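Local coordinates for carboxyl esterase NP (PDB 4CCW), which catalyses the hydrolysis of carboxylic esters to an alcohol and a carboxylate, as a naproxen esterase of the alpha/beta hydrolase fold, at residues A[254-257]-A[262-265]; A[134-139]-A[156-161]; A[148-153]-A[285-290]; A[57-62]-A[75-80]. All coordinates share one frame; numbering follows the deposited sequence.

How the interactions relate
Interactions 1, 3 and 4 each press a helix onto the same central sheet through aliphatic or aromatic side chains; none of the four contacts has a hydrogen bond across it. Interaction 1 lies near the periphery, about 19 Å from the chain centre, and is partly buried; the other three are buried. Interactions 3 and 4 share a layer, where Val287 and Met288 touch Trp77. Interaction 2 differs in joining a helix to an irregular loop; its Met136 and Leu139 also pack on Ile151 of 148-153, and Phe158 reaches Ala256 of interaction 1. A salt bridge between Glu264 of interaction 1 and Arg286 of interaction 3 ties those two together.

Interaction 1 (A[254-257]-A[262-265]); sequences HRAS and DIEA
Ala256 and Ile263 carry the apolar part of this contact: the methyl CB of Ala256 lies 3.8 Å from CD1 of Ile263. The same CD1 also comes within 4.0 Å of the carbonyl oxygen O of Ala256. With CG1 anti to the backbone N (chi1 -163°) and chi2 also extended, Ile263 sends CD1 straight out to the helix, while its other branch, CG2, reaches 4.2 Å from CA of Ser257. The backbones come closest at this point, CA of Ser257 standing 6.7 Å from CA of Ile263.

Helix 249-259 and strand 263-268 are the second and third elements of a beta-alpha-beta unit that begins with strand 236-241, and the contact spans the short turn by which the chain leaves the helix and re-enters the sheet. Both Ile263 and Ala265 direct CB toward the helix, whereas that of Glu264 between them points away. Leu238 of the neighbouring strand 236-241 touches both Ala256 and Ala265, filling in the layer from the sheet side.

The polar neighbour of the apolar patch is Ser257. Its OG is 3.9 Å from CB of Ala265, a van der Waals approach only; the hydroxyl bonds instead to the carbonyl of Leu253, one turn earlier in its own helix. Charged ends work outside the contact: Arg255 forms a salt bridge with Asp226 and a hydrogen bond to the carbonyl of Phe158, and Glu264 forms a salt bridge with Arg286 of the C-terminal helix.

Interaction 2 (A[134-139]-A[156-161]); sequences HTMNFL and ETFLPF
Met136 and Thr157 meet where the helix after the probable nucleophile elbow faces a buried loop near the active site; the side chain of Thr157 is about 10 Å from that of His273, the likely proton acceptor. CG2 of Thr157 nestles against the start of the methionine chain, 3.8 Å from CG of Met136 and 3.9 Å from its CB. Met136 carries CG anti to the backbone N (chi1 -175°) and then bends twice, at chi2 (68°) and again at chi3, which turns CE toward the ring of Phe158; the modelled approach there is implausibly short, so its exact geometry is doubtful.

The loop braces itself. Thr157 sits at the centre of a classic gamma turn, closed by the bond from N of Phe158 to O of Glu156 (2.8 Å), and its CG2 lies 3.7 Å above the Phe158 ring plane, toward the rim. Its OG1 bonds to the carbonyl of Ala155. Farther on, N of Phe161 donates to OE2 of Glu156 at 2.9 Å, nearly straight at 165° and on the anti side of the carboxylate. CG of Glu156 covers the centre of one face of the Phe161 ring, which also stacks with Phe165 of the ligand pocket.

Around the contact, Met136 packs on Ile151 of strand 146-152 and on Phe224, while Phe158 rests against Ala256 of helix 249-259, wedging the loop between the two helices.

Interaction 3 (A[148-153]-A[285-290]); sequences SAAILS and ERVMRF
Strand 148-152 and helix 285-290 run nearly antiparallel at 156°, their axes 9.5 Å apart, and Ala150 faces Val287 at the closest CA pair. This is the C-terminal helix of the alpha/beta hydrolase fold lying on its central sheet. CB of Ala150 meets CG2 of Val287 at 4.2 Å, a light apolar touch that Ile126 of the adjacent strand joins.

Phe290 covers more of the strand. With CG anti to the backbone N (chi1 176°), its ring stretches toward the sheet and sets CE2 3.6 Å from OG of Ser148 and 3.8 Å from CB of the same serine. From the neighbouring residue only the backbone takes part: O of Ala149 is 3.7 Å from CE2 of Phe290, because the methyl of Ala149 points to the other side of the sheet, onto helix 130-141. The serine hydroxyl has its own polar partner in ND1 of His124. Replacing Phe290 by an alanine is likely to open a gap beside Ser148 and to take away the ring packing against the carbonyl of Ala149 and the side chain of Leu237.

On the outer side, NH1 of Arg289 forms a salt bridge to OE1 of Glu285 at 3.0 Å. NE of Arg286 forms a salt bridge with Glu266 of strand 263-268, and NH2 of Arg289 lies 3.1 Å above the plane of the Arg286 guanidinium, toward the rim.

Interaction 4 (A[57-62]-A[75-80]); sequences LVLLHG and ADWSSK
Trp77 supplies the whole helix side of the apolar contact, taking one leucine at its stem and another at its ring. CD2 of Leu57 lies 3.9 Å from CB of Trp77, while CD2 of Leu59 reaches the six-membered part of the indole, 3.9 Å from CE3 and 4.1 Å from CZ3 of Trp77. A single methyl of each leucine therefore does the touching. In Leu57, CG stands anti to the backbone N (chi1 165°); in Leu59 it is anti to the carbonyl carbon instead, and the two side chains turn differently beyond CB, each bringing its CD2 to the same tryptophan. Ile126 of strand 123-128 and Val287 of helix 280-291 also pack on the indole.

Hydrogen bonds hold each segment rather than linking the two. NE1 of the buried indole is satisfied by the carbonyl of Asn284, which helps to set the orientation of the ring, and the side chain of Asn284 also binds OD2 of Asp76. Within 75-80, O of Asp76 accepts twice from Ser79, from OG at 2.7 Å and from N at 3.3 Å. Past the strand, ND1 of His61 donates to O of Gly62 over 2.8 Å. The bond is almost straight at 177° and lies in the imidazole plane, yet reaches the carbonyl from above its plane, while NE2 of His61 bonds to the backbone N of Ile88.

Strand 56-60, helix 74-80 and strand 82-86 make a beta-alpha-beta crossover of the alpha/beta hydrolase fold, and the His-Gly pair that follows the strand leads into Ala63, Leu64 and Phe65 of the ligand pocket.

Interaction 1 (A[254-257]-A[262-265])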
loop_
_atom_site.group_PDB
_atom_site.type_symbol
_atom_site.label_atom_id
_atom_site.label_comp_id
_atom_site.label_asym_id
_atom_site.label_seq_id
_atom_site.Cartn_x
_atom_site.Cartn_y
_atom_site.Cartn_z
ATOM N N HIS A 254 -13.730 -3.894 -15.179
ATOM C CA HIS A 254 -14.019 -3.829 -16.613
ATOM C C HIS A 254 -12.888 -3.150 -17.329
ATOM O O HIS A 254 -12.345 -3.697 -18.292
ATOM C CB HIS A 254 -15.351 -3.124 -16.891
ATOM C CG HIS A 254 -15.537 -2.758 -18.342
ATOM N ND1 HIS A 254 -15.162 -1.572 -18.833
ATOM C CD2 HIS A 254 -16.027 -3.492 -19.413
ATOM C CE1 HIS A 254 -15.415 -1.532 -20.157
ATOM N NE2 HIS A 254 -15.937 -2.706 -20.511
ATOM N N ARG A 255 -12.469 -1.977 -16.848
ATOM C CA ARG A 255 -11.416 -1.258 -17.561
ATOM C C ARG A 255 -10.083 -2.028 -17.523
ATOM O O ARG A 255 -9.423 -2.190 -18.556
ATOM C CB ARG A 255 -11.248 0.190 -17.033
ATOM C CG ARG A 255 -10.205 0.958 -17.845
ATOM C CD ARG A 255 -10.325 2.469 -17.748
ATOM N NE ARG A 255 -9.367 3.054 -18.695
ATOM C CZ ARG A 255 -8.151 3.519 -18.383
ATOM N NH1 ARG A 255 -7.712 3.538 -17.119
ATOM N NH2 ARG A 255 -7.379 4.005 -19.342
ATOM N N ALA A 256 -9.712 -2.538 -16.347
ATOM C CA ALA A 256 -8.465 -3.275 -16.194
ATOM C C ALA A 256 -8.419 -4.484 -17.146
ATOM O O ALA A 256 -7.427 -4.713 -17.861
ATOM C CB ALA A 256 -8.306 -3.716 -14.740
ATOM N N SER A 257 -9.517 -5.235 -17.160
ATOM C CA SER A 257 -9.618 -6.448 -17.972
ATOM C C SER A 257 -9.651 -6.155 -19.460
ATOM O O SER A 257 -9.274 -7.009 -20.243
ATOM C CB SER A 257 -10.856 -7.255 -17.585
ATOM O OG SER A 257 -10.806 -7.633 -16.219
ATOM N N ASP A 262 -1.996 -9.316 -19.340
ATOM C CA ASP A 262 -1.808 -10.533 -18.573
ATOM C C ASP A 262 -2.384 -10.225 -17.213
ATOM O O ASP A 262 -1.671 -9.746 -16.329
ATOM C CB ASP A 262 -0.315 -10.901 -18.521
ATOM C CG ASP A 262 -0.048 -12.267 -17.905
ATOM O OD1 ASP A 262 -0.950 -12.853 -17.265
ATOM O OD2 ASP A 262 1.089 -12.763 -18.065
ATOM N N ILE A 263 -3.689 -10.466 -17.068
ATOM C CA ILE A 263 -4.413 -10.086 -15.850
ATOM C C ILE A 263 -5.337 -11.208 -15.367
ATOM O O ILE A 263 -5.935 -11.923 -16.180
ATOM C CB ILE A 263 -5.204 -8.757 -16.036
ATOM C CG1 ILE A 263 -5.592 -8.163 -14.684
ATOM C CG2 ILE A 263 -6.450 -8.935 -16.905
ATOM C CD1 ILE A 263 -5.872 -6.673 -14.723
ATOM N N GLU A 264 -5.384 -11.388 -14.049
ATOM C CA GLU A 264 -6.400 -12.197 -13.398
ATOM C C GLU A 264 -7.071 -11.213 -12.449
ATOM O O GLU A 264 -6.443 -10.705 -11.527
ATOM C CB GLU A 264 -5.770 -13.403 -12.661
ATOM C CG GLU A 264 -4.982 -14.352 -13.576
ATOM C CD GLU A 264 -4.520 -15.636 -12.888
ATOM O OE1 GLU A 264 -4.873 -15.879 -11.719
ATOM O OE2 GLU A 264 -3.804 -16.428 -13.530
ATOM N N ALA A 265 -8.332 -10.889 -12.713
ATOM C CA ALA A 265 -9.015 -9.870 -11.926
ATOM C C ALA A 265 -10.313 -10.419 -11.366
ATOM O O ALA A 265 -11.003 -11.176 -12.041
ATOM C CB ALA A 265 -9.276 -8.623 -12.774
#

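Interaction 2 (A[134-139]-A[156-161])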
loop_
_atom_site.group_PDB
_atom_site.type_symbol
_atom_site.label_atom_id
_atom_site.label_comp_id
_atom_site.label_asym_id
_atom_site.label_seq_id
_atom_site.Cartn_x
_atom_site.Cartn_y
_atom_site.Cartn_z
ATOM N N HIS A 134 1.493 2.707 -6.675
ATOM C CA HIS A 134 2.957 2.606 -6.739
ATOM C C HIS A 134 3.372 1.347 -7.452
ATOM O O HIS A 134 4.274 1.361 -8.291
ATOM C CB HIS A 134 3.564 2.650 -5.333
ATOM C CG HIS A 134 3.719 4.041 -4.778
ATOM N ND1 HIS A 134 4.901 4.683 -4.744
ATOM C CD2 HIS A 134 2.783 4.905 -4.205
ATOM C CE1 HIS A 134 4.738 5.904 -4.198
ATOM N NE2 HIS A 134 3.441 6.039 -3.859
ATOM N N THR A 135 2.715 0.239 -7.141
ATOM C CA THR A 135 3.052 -1.042 -7.764
ATOM C C THR A 135 2.835 -0.995 -9.275
ATOM O O THR A 135 3.726 -1.389 -10.035
ATOM C CB THR A 135 2.291 -2.228 -7.121
ATOM O OG1 THR A 135 2.728 -2.377 -5.761
ATOM C CG2 THR A 135 2.598 -3.541 -7.869
ATOM N N MET A 136 1.685 -0.493 -9.713
ATOM C CA MET A 136 1.396 -0.423 -11.137
ATOM C C MET A 136 2.401 0.510 -11.825
ATOM O O MET A 136 2.931 0.188 -12.882
ATOM C CB MET A 136 -0.044 0.051 -11.394
ATOM C CG MET A 136 -0.444 0.040 -12.861
ATOM S SD MET A 136 -0.546 -1.650 -13.465
ATOM C CE MET A 136 -2.244 -2.027 -13.193
ATOM N N ASN A 137 2.675 1.649 -11.203
ATOM C CA ASN A 137 3.600 2.610 -11.786
ATOM C C ASN A 137 4.988 1.959 -11.979
ATOM O O ASN A 137 5.651 2.142 -13.019
ATOM C CB ASN A 137 3.684 3.868 -10.900
ATOM C CG ASN A 137 4.597 4.943 -11.481
ATOM O OD1 ASN A 137 4.338 5.494 -12.555
ATOM N ND2 ASN A 137 5.652 5.264 -10.754
ATOM N N PHE A 138 5.397 1.164 -10.994
ATOM C CA PHE A 138 6.734 0.537 -11.008
ATOM C C PHE A 138 6.842 -0.574 -12.047
ATOM O O PHE A 138 7.825 -0.645 -12.795
ATOM C CB PHE A 138 7.104 0.024 -9.610
ATOM C CG PHE A 138 8.529 -0.462 -9.484
ATOM C CD1 PHE A 138 9.585 0.445 -9.411
ATOM C CD2 PHE A 138 8.810 -1.816 -9.403
ATOM C CE1 PHE A 138 10.898 0.003 -9.266
ATOM C CE2 PHE A 138 10.112 -2.269 -9.260
ATOM C CZ PHE A 138 11.157 -1.357 -9.191
ATOM N N LEU A 139 5.850 -1.452 -12.087
ATOM C CA LEU A 139 5.901 -2.569 -13.030
ATOM C C LEU A 139 5.829 -2.083 -14.481
ATOM O O LEU A 139 6.388 -2.727 -15.365
ATOM C CB LEU A 139 4.834 -3.634 -12.706
ATOM C CG LEU A 139 3.357 -3.304 -12.953
ATOM C CD1 LEU A 139 2.957 -3.675 -14.378
ATOM C CD2 LEU A 139 2.463 -4.024 -11.941
ATOM N N GLU A 156 -6.922 5.019 -7.425
ATOM C CA GLU A 156 -7.153 5.323 -8.838
ATOM C C GLU A 156 -6.623 4.210 -9.739
ATOM O O GLU A 156 -7.132 3.101 -9.643
ATOM C CB GLU A 156 -6.673 6.749 -9.172
ATOM C CG GLU A 156 -7.613 7.768 -8.542
ATOM C CD GLU A 156 -7.542 9.144 -9.204
ATOM O OE1 GLU A 156 -6.540 9.457 -9.872
ATOM O OE2 GLU A 156 -8.513 9.895 -9.059
ATOM N N THR A 157 -5.601 4.483 -10.549
ATOM C CA THR A 157 -4.959 3.458 -11.415
ATOM C C THR A 157 -5.817 3.095 -12.639
ATOM O O THR A 157 -5.420 3.361 -13.774
ATOM C CB THR A 157 -4.541 2.196 -10.605
ATOM O OG1 THR A 157 -3.701 2.602 -9.515
ATOM C CG2 THR A 157 -3.777 1.160 -11.498
ATOM N N PHE A 158 -6.989 2.499 -12.406
ATOM C CA PHE A 158 -7.916 2.193 -13.504
ATOM C C PHE A 158 -9.033 3.216 -13.675
ATOM O O PHE A 158 -9.420 3.536 -14.797
ATOM C CB PHE A 158 -8.469 0.767 -13.361
ATOM C CG PHE A 158 -7.393 -0.261 -13.251
ATOM C CD1 PHE A 158 -6.628 -0.616 -14.367
ATOM C CD2 PHE A 158 -7.097 -0.839 -12.024
ATOM C CE1 PHE A 158 -5.604 -1.540 -14.261
ATOM C CE2 PHE A 158 -6.090 -1.782 -11.917
ATOM C CZ PHE A 158 -5.339 -2.128 -13.033
ATOM N N LEU A 159 -9.544 3.740 -12.565
ATOM C CA LEU A 159 -10.625 4.722 -12.578
ATOM C C LEU A 159 -10.259 5.864 -11.657
ATOM O O LEU A 159 -9.511 5.639 -10.705
ATOM C CB LEU A 159 -11.924 4.122 -12.030
ATOM C CG LEU A 159 -12.635 3.020 -12.805
ATOM C CD1 LEU A 159 -13.921 2.691 -12.058
ATOM C CD2 LEU A 159 -12.924 3.471 -14.234
ATOM N N PRO A 160 -10.808 7.073 -11.906
ATOM C CA PRO A 160 -10.600 8.158 -10.943
ATOM C C PRO A 160 -11.416 7.934 -9.686
ATOM O O PRO A 160 -12.394 7.181 -9.720
ATOM C CB PRO A 160 -11.117 9.399 -11.666
ATOM C CG PRO A 160 -11.991 8.906 -12.757
ATOM C CD PRO A 160 -11.596 7.497 -13.085
ATOM N N PHE A 161 -11.019 8.574 -8.587
ATOM C CA PHE A 161 -11.760 8.475 -7.339
ATOM C C PHE A 161 -13.171 8.996 -7.491
ATOM O O PHE A 161 -13.417 9.978 -8.212
ATOM C CB PHE A 161 -11.124 9.357 -6.249
ATOM C CG PHE A 161 -9.812 8.860 -5.726
ATOM C CD1 PHE A 161 -9.665 7.562 -5.239
ATOM C CD2 PHE A 161 -8.724 9.739 -5.644
ATOM C CE1 PHE A 161 -8.449 7.140 -4.704
ATOM C CE2 PHE A 161 -7.505 9.315 -5.128
ATOM C CZ PHE A 161 -7.369 8.012 -4.655
#

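Interaction 3 (A[148-153]-A[285-290])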
loop_
_atom_site.group_PDB
_atom_site.type_symbol
_atom_site.label_atom_id
_atom_site.label_comp_id
_atom_site.label_asym_id
_atom_site.label_seq_id
_atom_site.Cartn_x
_atom_site.Cartn_y
_atom_site.Cartn_z
ATOM N N SER A 148 5.886 -10.802 -10.673
ATOM C CA SER A 148 4.437 -10.678 -10.837
ATOM C C SER A 148 3.953 -9.780 -9.708
ATOM O O SER A 148 4.684 -9.558 -8.745
ATOM C CB SER A 148 3.740 -12.045 -10.827
ATOM O OG SER A 148 3.633 -12.574 -9.518
ATOM N N ALA A 149 2.735 -9.261 -9.835
ATOM C CA ALA A 149 2.225 -8.253 -8.908
ATOM C C ALA A 149 0.766 -8.509 -8.590
ATOM O O ALA A 149 -0.012 -8.847 -9.482
ATOM C CB ALA A 149 2.406 -6.869 -9.502
ATOM N N ALA A 150 0.423 -8.379 -7.306
ATOM C CA ALA A 150 -0.947 -8.421 -6.832
ATOM C C ALA A 150 -1.294 -6.999 -6.441
ATOM O O ALA A 150 -0.625 -6.388 -5.586
ATOM C CB ALA A 150 -1.085 -9.358 -5.638
ATOM N N ILE A 151 -2.317 -6.469 -7.096
ATOM C CA ILE A 151 -2.717 -5.076 -6.912
ATOM C C ILE A 151 -4.081 -5.132 -6.267
ATOM O O ILE A 151 -5.025 -5.660 -6.851
ATOM C CB ILE A 151 -2.710 -4.318 -8.264
ATOM C CG1 ILE A 151 -1.267 -4.202 -8.782
ATOM C CG2 ILE A 151 -3.378 -2.952 -8.144
ATOM C CD1 ILE A 151 -1.138 -3.656 -10.195
ATOM N N LEU A 152 -4.166 -4.622 -5.037
ATOM C CA LEU A 152 -5.383 -4.738 -4.240
ATOM C C LEU A 152 -6.023 -3.375 -4.086
ATOM O O LEU A 152 -5.372 -2.461 -3.576
ATOM C CB LEU A 152 -5.061 -5.306 -2.841
ATOM C CG LEU A 152 -4.792 -6.811 -2.628
ATOM C CD1 LEU A 152 -4.066 -7.518 -3.762
ATOM C CD2 LEU A 152 -4.046 -7.039 -1.318
ATOM N N SER A 153 -7.288 -3.233 -4.497
ATOM C CA SER A 153 -8.026 -1.981 -4.251
ATOM C C SER A 153 -7.149 -0.740 -4.548
ATOM O O SER A 153 -6.996 0.131 -3.688
ATOM C CB SER A 153 -8.470 -1.913 -2.786
ATOM O OG SER A 153 -9.210 -3.069 -2.428
ATOM N N GLU A 285 -4.580 -16.873 0.700
ATOM C CA GLU A 285 -4.471 -18.044 -0.191
ATOM C C GLU A 285 -4.507 -17.648 -1.664
ATOM O O GLU A 285 -3.766 -18.206 -2.486
ATOM C CB GLU A 285 -5.590 -19.062 0.091
ATOM C CG GLU A 285 -5.507 -20.350 -0.731
ATOM C CD GLU A 285 -6.048 -20.236 -2.160
ATOM O OE1 GLU A 285 -6.899 -19.369 -2.435
ATOM O OE2 GLU A 285 -5.630 -21.048 -3.022
ATOM N N ARG A 286 -5.385 -16.703 -1.991
ATOM C CA ARG A 286 -5.588 -16.287 -3.375
ATOM C C ARG A 286 -4.303 -15.710 -3.956
ATOM O O ARG A 286 -3.926 -16.036 -5.069
ATOM C CB ARG A 286 -6.735 -15.269 -3.480
ATOM C CG ARG A 286 -7.004 -14.761 -4.895
ATOM C CD ARG A 286 -7.500 -15.881 -5.794
ATOM N NE ARG A 286 -7.573 -15.563 -7.227
ATOM C CZ ARG A 286 -6.653 -15.908 -8.135
ATOM N NH1 ARG A 286 -5.549 -16.557 -7.773
ATOM N NH2 ARG A 286 -6.835 -15.601 -9.417
ATOM N N VAL A 287 -3.648 -14.843 -3.194
ATOM C CA VAL A 287 -2.390 -14.237 -3.626
ATOM C C VAL A 287 -1.300 -15.296 -3.760
ATOM O O VAL A 287 -0.558 -15.325 -4.752
ATOM C CB VAL A 287 -1.947 -13.109 -2.672
ATOM C CG1 VAL A 287 -0.497 -12.722 -2.942
ATOM C CG2 VAL A 287 -2.860 -11.898 -2.810
ATOM N N MET A 288 -1.213 -16.186 -2.775
ATOM C CA MET A 288 -0.236 -17.264 -2.840
ATOM C C MET A 288 -0.416 -18.138 -4.074
ATOM O O MET A 288 0.556 -18.474 -4.749
ATOM C CB MET A 288 -0.283 -18.130 -1.590
ATOM C CG MET A 288 1.109 -18.511 -1.144
ATOM S SD MET A 288 1.777 -17.154 -0.168
ATOM C CE MET A 288 1.173 -17.746 1.409
ATOM N N ARG A 289 -1.668 -18.484 -4.360
ATOM C CA ARG A 289 -2.004 -19.338 -5.495
ATOM C C ARG A 289 -1.545 -18.695 -6.797
ATOM O O ARG A 289 -0.999 -19.376 -7.672
ATOM C CB ARG A 289 -3.513 -19.580 -5.531
ATOM C CG ARG A 289 -3.976 -20.659 -6.492
ATOM C CD ARG A 289 -5.450 -20.950 -6.250
ATOM N NE ARG A 289 -6.334 -20.038 -6.980
ATOM C CZ ARG A 289 -7.471 -19.531 -6.507
ATOM N NH1 ARG A 289 -7.875 -19.793 -5.271
ATOM N NH2 ARG A 289 -8.202 -18.730 -7.269
ATOM N N PHE A 290 -1.760 -17.382 -6.903
ATOM C CA PHE A 290 -1.335 -16.611 -8.062
ATOM C C PHE A 290 0.184 -16.610 -8.254
ATOM O O PHE A 290 0.670 -16.783 -9.373
ATOM C CB PHE A 290 -1.857 -15.175 -7.967
ATOM C CG PHE A 290 -1.378 -14.286 -9.078
ATOM C CD1 PHE A 290 -1.928 -14.389 -10.351
ATOM C CD2 PHE A 290 -0.375 -13.350 -8.855
ATOM C CE1 PHE A 290 -1.486 -13.576 -11.385
ATOM C CE2 PHE A 290 0.075 -12.538 -9.891
ATOM C CZ PHE A 290 -0.482 -12.653 -11.154
#

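Interaction 4 (A[57-62]-A[75-80])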
loop_
_atom_site.group_PDB
_atom_site.type_symbol
_atom_site.label_atom_id
_atom_site.label_comp_id
_atom_site.label_asym_id
_atom_site.label_seq_id
_atom_site.Cartn_x
_atom_site.Cartn_y
_atom_site.Cartn_z
ATOM N N LEU A 57 9.631 -10.864 -1.546
ATOM C CA LEU A 57 8.293 -10.305 -1.738
ATOM C C LEU A 57 8.237 -8.919 -1.123
ATOM O O LEU A 57 8.630 -8.728 0.034
ATOM C CB LEU A 57 7.222 -11.211 -1.106
ATOM C CG LEU A 57 5.809 -10.638 -0.899
ATOM C CD1 LEU A 57 5.085 -10.391 -2.228
ATOM C CD2 LEU A 57 4.987 -11.570 -0.024
ATOM N N VAL A 58 7.751 -7.944 -1.892
ATOM C CA VAL A 58 7.686 -6.574 -1.398
ATOM C C VAL A 58 6.214 -6.163 -1.203
ATOM O O VAL A 58 5.379 -6.364 -2.088
ATOM C CB VAL A 58 8.430 -5.581 -2.325
ATOM C CG1 VAL A 58 8.204 -4.140 -1.876
ATOM C CG2 VAL A 58 9.927 -5.871 -2.356
ATOM N N LEU A 59 5.924 -5.604 -0.031
ATOM C CA LEU A 59 4.592 -5.131 0.322
ATOM C C LEU A 59 4.570 -3.606 0.410
ATOM O O LEU A 59 5.453 -2.985 1.010
ATOM C CB LEU A 59 4.145 -5.722 1.665
ATOM C CG LEU A 59 4.308 -7.232 1.893
ATOM C CD1 LEU A 59 3.904 -7.617 3.306
ATOM C CD2 LEU A 59 3.523 -8.032 0.869
ATOM N N LEU A 60 3.543 -3.018 -0.191
ATOM C CA LEU A 60 3.359 -1.580 -0.184
ATOM C C LEU A 60 1.930 -1.303 0.305
ATOM O O LEU A 60 0.957 -1.603 -0.380
ATOM C CB LEU A 60 3.616 -0.985 -1.575
ATOM C CG LEU A 60 5.064 -0.981 -2.096
ATOM C CD1 LEU A 60 5.085 -0.602 -3.573
ATOM C CD2 LEU A 60 5.971 -0.060 -1.283
ATOM N N HIS A 61 1.853 -0.753 1.515
ATOM C CA HIS A 61 0.608 -0.524 2.267
ATOM C C HIS A 61 -0.332 0.504 1.660
ATOM O O HIS A 61 0.048 1.262 0.756
ATOM C CB HIS A 61 1.010 -0.029 3.643
ATOM C CG HIS A 61 1.825 1.240 3.592
ATOM N ND1 HIS A 61 1.261 2.449 3.489
ATOM C CD2 HIS A 61 3.209 1.448 3.587
ATOM C CE1 HIS A 61 2.224 3.394 3.434
ATOM N NE2 HIS A 61 3.413 2.781 3.497
ATOM N N GLY A 62 -1.555 0.574 2.193
ATOM C CA GLY A 62 -2.529 1.605 1.784
ATOM C C GLY A 62 -2.234 2.963 2.395
ATOM O O GLY A 62 -1.511 3.050 3.386
ATOM N N ALA A 75 1.900 -13.821 8.446
ATOM C CA ALA A 75 2.243 -15.201 8.861
ATOM C C ALA A 75 2.196 -16.180 7.684
ATOM O O ALA A 75 3.102 -17.007 7.523
ATOM C CB ALA A 75 1.341 -15.676 9.988
ATOM N N ASP A 76 1.147 -16.075 6.867
ATOM C CA ASP A 76 0.996 -16.897 5.658
ATOM C C ASP A 76 2.027 -16.523 4.584
ATOM O O ASP A 76 2.748 -17.389 4.091
ATOM C CB ASP A 76 -0.417 -16.775 5.071
ATOM C CG ASP A 76 -1.443 -17.669 5.765
ATOM O OD1 ASP A 76 -1.068 -18.583 6.536
ATOM O OD2 ASP A 76 -2.651 -17.455 5.518
ATOM N N TRP A 77 2.099 -15.241 4.216
ATOM C CA TRP A 77 3.000 -14.842 3.129
ATOM C C TRP A 77 4.441 -15.037 3.487
ATOM O O TRP A 77 5.234 -15.463 2.644
ATOM C CB TRP A 77 2.739 -13.407 2.653
ATOM C CG TRP A 77 1.385 -13.220 2.022
ATOM C CD1 TRP A 77 0.557 -14.197 1.479
ATOM C CD2 TRP A 77 0.649 -11.961 1.842
ATOM N NE1 TRP A 77 -0.602 -13.648 0.997
ATOM C CE2 TRP A 77 -0.613 -12.315 1.180
ATOM C CE3 TRP A 77 0.897 -10.630 2.156
ATOM C CZ2 TRP A 77 -1.567 -11.365 0.854
ATOM C CZ3 TRP A 77 -0.072 -9.671 1.812
ATOM C CH2 TRP A 77 -1.275 -10.035 1.180
ATOM N N SER A 78 4.777 -14.782 4.751
ATOM C CA SER A 78 6.151 -14.895 5.254
ATOM C C SER A 78 6.656 -16.335 5.322
ATOM O O SER A 78 7.867 -16.574 5.339
ATOM C CB SER A 78 6.259 -14.263 6.640
ATOM O OG SER A 78 7.570 -13.818 6.882
ATOM N N SER A 79 5.736 -17.301 5.372
ATOM C CA SER A 79 6.142 -18.707 5.432
ATOM C C SER A 79 6.897 -19.140 4.177
ATOM O O SER A 79 7.763 -20.010 4.244
ATOM C CB SER A 79 4.943 -19.630 5.697
ATOM O OG SER A 79 4.055 -19.673 4.595
ATOM N N LYS A 80 6.585 -18.519 3.042
ATOM C CA LYS A 80 7.154 -18.932 1.760
ATOM C C LYS A 80 8.121 -17.915 1.145
ATOM O O LYS A 80 8.974 -18.279 0.333
ATOM C CB LYS A 80 6.035 -19.260 0.763
ATOM C CG LYS A 80 5.156 -20.438 1.169
ATOM C CD LYS A 80 4.020 -20.673 0.176
ATOM C CE LYS A 80 4.546 -21.080 -1.194
ATOM N NZ LYS A 80 3.647 -20.574 -2.267
#